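Local coordinates for protein cellulosomal scaffoldin (PDB 2XBT) that probably binds cellulose, serving as the family 3b carbohydrate-binding module of a scaffoldin, the organising protein of the Bacteroides cellulosolvens cellulosome, at residues M30-T35 / G96-A101; V66-A71 / P106-V111. All blocks are in the same frame, centred on the assembly; numbering follows the deposited sequence.

Contact 1: M30-T35 / G96-A101; sequences MKLQNT and GTLGAA
Thr-35 and Ala-101 lie where the two backbones come nearest, 5.5 Å between their CA atoms, and the runs 32–35 and 98–101 point 35° apart. This is the end of a strand in the beta-sandwich fold of a CBM3 module: strand 22-34 finishes at Asn-34, while 97-98, a short strand paired with 40-41, gives way to loop. The two segments are joined by side chains and not by strand pairing. Leu-98 reaches across with its CD1 methyl, which lies 4.1 Å from CG of Leu-32. The two leucines cross obliquely, and the same CD1 also rests 4.0 Å from CB of Asn-34. Leu-10, Tyr-40 and Leu-42 pack on Leu-98 as well, so this methyl contact belongs to a larger apolar cluster. Asn-34 supplies the polar link and illustrates how a buried amide can be held by three hydrogen bonds. Its CG stands anti to the backbone N (chi1 170°), and ND2 donates to Gly-99 O at 2.9 Å. The bond is bent, with an N-H...O angle of 136°, and the donor sits above the carbonyl plane. A second bond from ND2 goes to Ser-38 O, while OD1 accepts from Gly-36 N in an Asx turn; together these fix the rotation of the amide. Farther along, the methyl CB of Ala-101 abuts the backbone, 3.5 Å from Asn-34 O.

Contact 2: V66-A71 / P106-V111; sequences VSIGSA and PSQSEV
Ser-67 and Ile-68 meet Gln-108, Glu-110 and Val-111 in a surface contact of mixed character, part apolar packing and part water bridge. It joins the loop between strands 59-66 and 71-82 to the start of strand 110-119, where the antiparallel pairing of 59-66 with 110-119 ends in loop. On the apolar side, CG2 of Val-111 faces the loop, 3.9 Å from CB of Ile-68. With CD1 of the isoleucine extended from CG1 (chi2 176°), the methyl comes within 3.7 Å of Glu-110 O. The side chains of Ile-68 and Gln-108 run alongside each other in opposing senses, CB of Gln-108 lying 4.0 Å from CD1 of Ile-68. An alanine at Ile-68 would probably leave the Gln-108 chain without its apolar neighbour and open a gap over Glu-110 O, although the CB contact with Val-111 would stay. On the polar side, Ser-67 OG lies 3.4 Å from Val-111 CA, donates to water 1 at 2.7 Å and accepts from Thr-112 N. Water 1 in turn donates hydrogen bonds to Gln-108 OE1, at 2.7 Å, and to Glu-110 O, at 2.8 Å. Water 2 donates to Ser-67 O and takes only a weak bond from Gln-108 NE2. The polar coupling between the segments thus runs through solvent, and water 1, held by three partners, ties a serine hydroxyl, a glutamine amide and a strand carbonyl together.

In the fold
Contacts 1 and 2 lie with their centres about 7 Å apart, on the same side of the chain's centre, and their segments alternate along the sequence. Strands 22-34 and 110-119 are sheet neighbours, and Asn-34 N lies 2.8 Å from Ser-109 O, a probable hydrogen bond. A second probable bond, Gly-99 N to Gln-108 O at 2.7 Å, joins the two loops. Packing adds to these: Leu-98 CD2 is 3.5 Å from Glu-110 CA. Leu-42 touches Leu-98 of contact 1 as well as Ile-68 and Val-111 of contact 2, while Glu-110 forms a salt bridge to Lys-31. Segment 106-111, itself half of contact 2, thus bonds to both segments of contact 1, at one end of the sandwich.

Contact 1: M30-T35 / G96-A101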
# COMPACT_ATOMS: atom_id res chain seq x y z
N MET A 30 2.93 -1.19 5.96
CA MET A 30 3.55 -0.05 5.30
C MET A 30 3.83 1.08 6.25
O MET A 30 3.05 1.34 7.17
CB MET A 30 2.67 0.41 4.16
CG MET A 30 2.67 -0.61 3.04
SD MET A 30 1.40 -0.35 1.83
CE MET A 30 -0.10 -0.48 2.78
N LYS A 31 4.94 1.75 6.03
CA LYS A 31 5.24 2.98 6.72
C LYS A 31 5.47 4.03 5.67
O LYS A 31 6.39 3.92 4.86
CB LYS A 31 6.54 2.87 7.52
CG LYS A 31 6.39 2.45 8.94
CD LYS A 31 7.65 2.84 9.72
CE LYS A 31 7.70 2.23 11.10
NZ LYS A 31 8.94 2.65 11.83
N LEU A 32 4.64 5.05 5.68
CA LEU A 32 4.82 6.16 4.78
C LEU A 32 5.50 7.27 5.56
O LEU A 32 4.98 7.71 6.58
CB LEU A 32 3.47 6.60 4.21
CG LEU A 32 3.43 7.85 3.31
CD1 LEU A 32 4.32 7.72 2.07
CD2 LEU A 32 1.99 8.16 2.91
N GLN A 33 6.68 7.69 5.10
CA GLN A 33 7.47 8.70 5.80
C GLN A 33 7.53 10.02 5.04
O GLN A 33 7.52 10.05 3.81
CB GLN A 33 8.90 8.21 6.03
CG GLN A 33 9.04 7.08 7.01
CD GLN A 33 10.48 6.60 7.14
OE1 GLN A 33 11.26 6.68 6.20
NE2 GLN A 33 10.82 6.09 8.32
N ASN A 34 7.61 11.11 5.78
CA ASN A 34 7.88 12.41 5.18
C ASN A 34 9.28 12.79 5.63
O ASN A 34 9.53 12.92 6.82
CB ASN A 34 6.83 13.42 5.65
CG ASN A 34 7.17 14.86 5.26
OD1 ASN A 34 7.98 15.11 4.38
ND2 ASN A 34 6.53 15.81 5.93
N THR A 35 10.20 12.93 4.69
CA THR A 35 11.60 13.18 5.02
C THR A 35 11.96 14.66 5.01
O THR A 35 13.10 15.04 5.32
CB THR A 35 12.51 12.54 3.98
OG1 THR A 35 12.24 13.15 2.71
CG2 THR A 35 12.27 11.05 3.90
N GLY A 96 -6.06 13.19 9.23
CA GLY A 96 -4.79 13.37 9.90
C GLY A 96 -3.73 13.94 8.98
O GLY A 96 -3.93 14.12 7.78
N THR A 97 -2.57 14.20 9.57
CA THR A 97 -1.53 14.93 8.89
C THR A 97 -0.19 14.26 9.09
O THR A 97 0.14 13.81 10.19
CB THR A 97 -1.45 16.36 9.47
OG1 THR A 97 -2.67 17.06 9.19
CG2 THR A 97 -0.29 17.13 8.87
N LEU A 98 0.57 14.16 8.02
CA LEU A 98 1.98 13.85 8.13
C LEU A 98 2.72 15.16 8.36
O LEU A 98 2.75 16.01 7.48
CB LEU A 98 2.50 13.21 6.85
CG LEU A 98 2.45 11.70 6.78
CD1 LEU A 98 3.42 11.24 5.68
CD2 LEU A 98 2.82 11.07 8.12
N GLY A 99 3.27 15.31 9.56
CA GLY A 99 3.98 16.53 9.92
C GLY A 99 5.37 16.58 9.33
O GLY A 99 5.84 15.62 8.70
N ALA A 100 6.04 17.71 9.51
CA ALA A 100 7.43 17.86 9.08
C ALA A 100 8.35 16.93 9.86
O ALA A 100 8.18 16.73 11.05
CB ALA A 100 7.88 19.28 9.26
N ALA A 101 9.35 16.39 9.17
CA ALA A 101 10.38 15.59 9.81
C ALA A 101 11.01 16.38 10.95
O ALA A 101 11.38 17.55 10.78
CB ALA A 101 11.44 15.18 8.78

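Contact 2: V66-A71 / P106-V111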
# COMPACT_ATOMS: atom_id res chain seq x y z
N VAL A 66 -3.70 1.29 11.96
CA VAL A 66 -3.33 2.51 11.26
C VAL A 66 -2.96 3.52 12.32
O VAL A 66 -3.81 3.90 13.14
CB VAL A 66 -4.48 3.04 10.41
CG1 VAL A 66 -4.03 4.27 9.63
CG2 VAL A 66 -5.00 1.96 9.47
N SER A 67 -1.71 3.96 12.32
CA SER A 67 -1.19 4.76 13.43
C SER A 67 -1.76 6.18 13.48
O SER A 67 -1.75 6.81 14.54
CB SER A 67 0.34 4.81 13.40
OG SER A 67 0.82 5.55 12.30
N ILE A 68 -2.23 6.68 12.35
CA ILE A 68 -2.89 7.99 12.30
C ILE A 68 -4.14 7.87 11.45
O ILE A 68 -4.07 7.43 10.31
CB ILE A 68 -2.00 9.07 11.64
CG1 ILE A 68 -0.64 9.14 12.32
CG2 ILE A 68 -2.72 10.42 11.63
CD1 ILE A 68 0.30 10.14 11.64
N GLY A 69 -5.28 8.27 12.02
CA GLY A 69 -6.56 8.20 11.34
C GLY A 69 -7.03 6.78 11.10
O GLY A 69 -6.95 5.91 11.99
N SER A 70 -7.51 6.53 9.88
CA SER A 70 -8.04 5.22 9.50
C SER A 70 -7.86 4.98 8.00
O SER A 70 -7.64 5.91 7.22
CB SER A 70 -9.52 5.12 9.85
OG SER A 70 -10.26 6.06 9.10
N ALA A 71 -7.97 3.72 7.60
CA ALA A 71 -7.79 3.32 6.21
C ALA A 71 -8.97 2.51 5.74
O ALA A 71 -9.57 1.76 6.52
CB ALA A 71 -6.52 2.50 6.08
N PRO A 106 2.91 16.06 19.59
CA PRO A 106 2.39 14.82 18.99
C PRO A 106 2.32 14.84 17.47
O PRO A 106 1.72 13.93 16.90
CB PRO A 106 0.98 14.73 19.58
CG PRO A 106 0.59 16.18 19.87
CD PRO A 106 1.83 17.04 19.78
N SER A 107 2.90 15.84 16.81
CA SER A 107 3.04 15.80 15.36
C SER A 107 3.85 14.56 15.01
O SER A 107 4.75 14.19 15.76
CB SER A 107 3.74 17.05 14.84
OG SER A 107 4.06 16.94 13.47
N GLN A 108 3.53 13.89 13.90
CA GLN A 108 4.26 12.70 13.49
C GLN A 108 4.63 12.77 12.02
O GLN A 108 3.82 13.22 11.21
CB GLN A 108 3.45 11.44 13.77
CG GLN A 108 3.32 11.12 15.24
CD GLN A 108 2.43 9.93 15.48
OE1 GLN A 108 2.88 8.78 15.44
NE2 GLN A 108 1.15 10.18 15.73
N SER A 109 5.84 12.34 11.69
CA SER A 109 6.31 12.47 10.31
C SER A 109 6.14 11.17 9.51
O SER A 109 6.52 11.09 8.34
CB SER A 109 7.76 12.93 10.27
OG SER A 109 8.61 12.00 10.91
N GLU A 110 5.57 10.16 10.16
CA GLU A 110 5.30 8.92 9.46
C GLU A 110 4.02 8.28 9.96
O GLU A 110 3.57 8.51 11.08
CB GLU A 110 6.47 7.96 9.59
CG GLU A 110 6.73 7.55 11.01
CD GLU A 110 7.76 6.45 11.12
OE1 GLU A 110 7.38 5.33 11.52
OE2 GLU A 110 8.95 6.71 10.81
N VAL A 111 3.43 7.45 9.11
CA VAL A 111 2.22 6.74 9.46
C VAL A 111 2.42 5.27 9.12
O VAL A 111 2.97 4.93 8.08
CB VAL A 111 1.00 7.31 8.74
CG1 VAL A 111 1.19 7.25 7.21
CG2 VAL A 111 -0.26 6.56 9.16
O HOH W 1 2.73 7.10 13.37
O HOH W 2 -0.14 7.31 16.82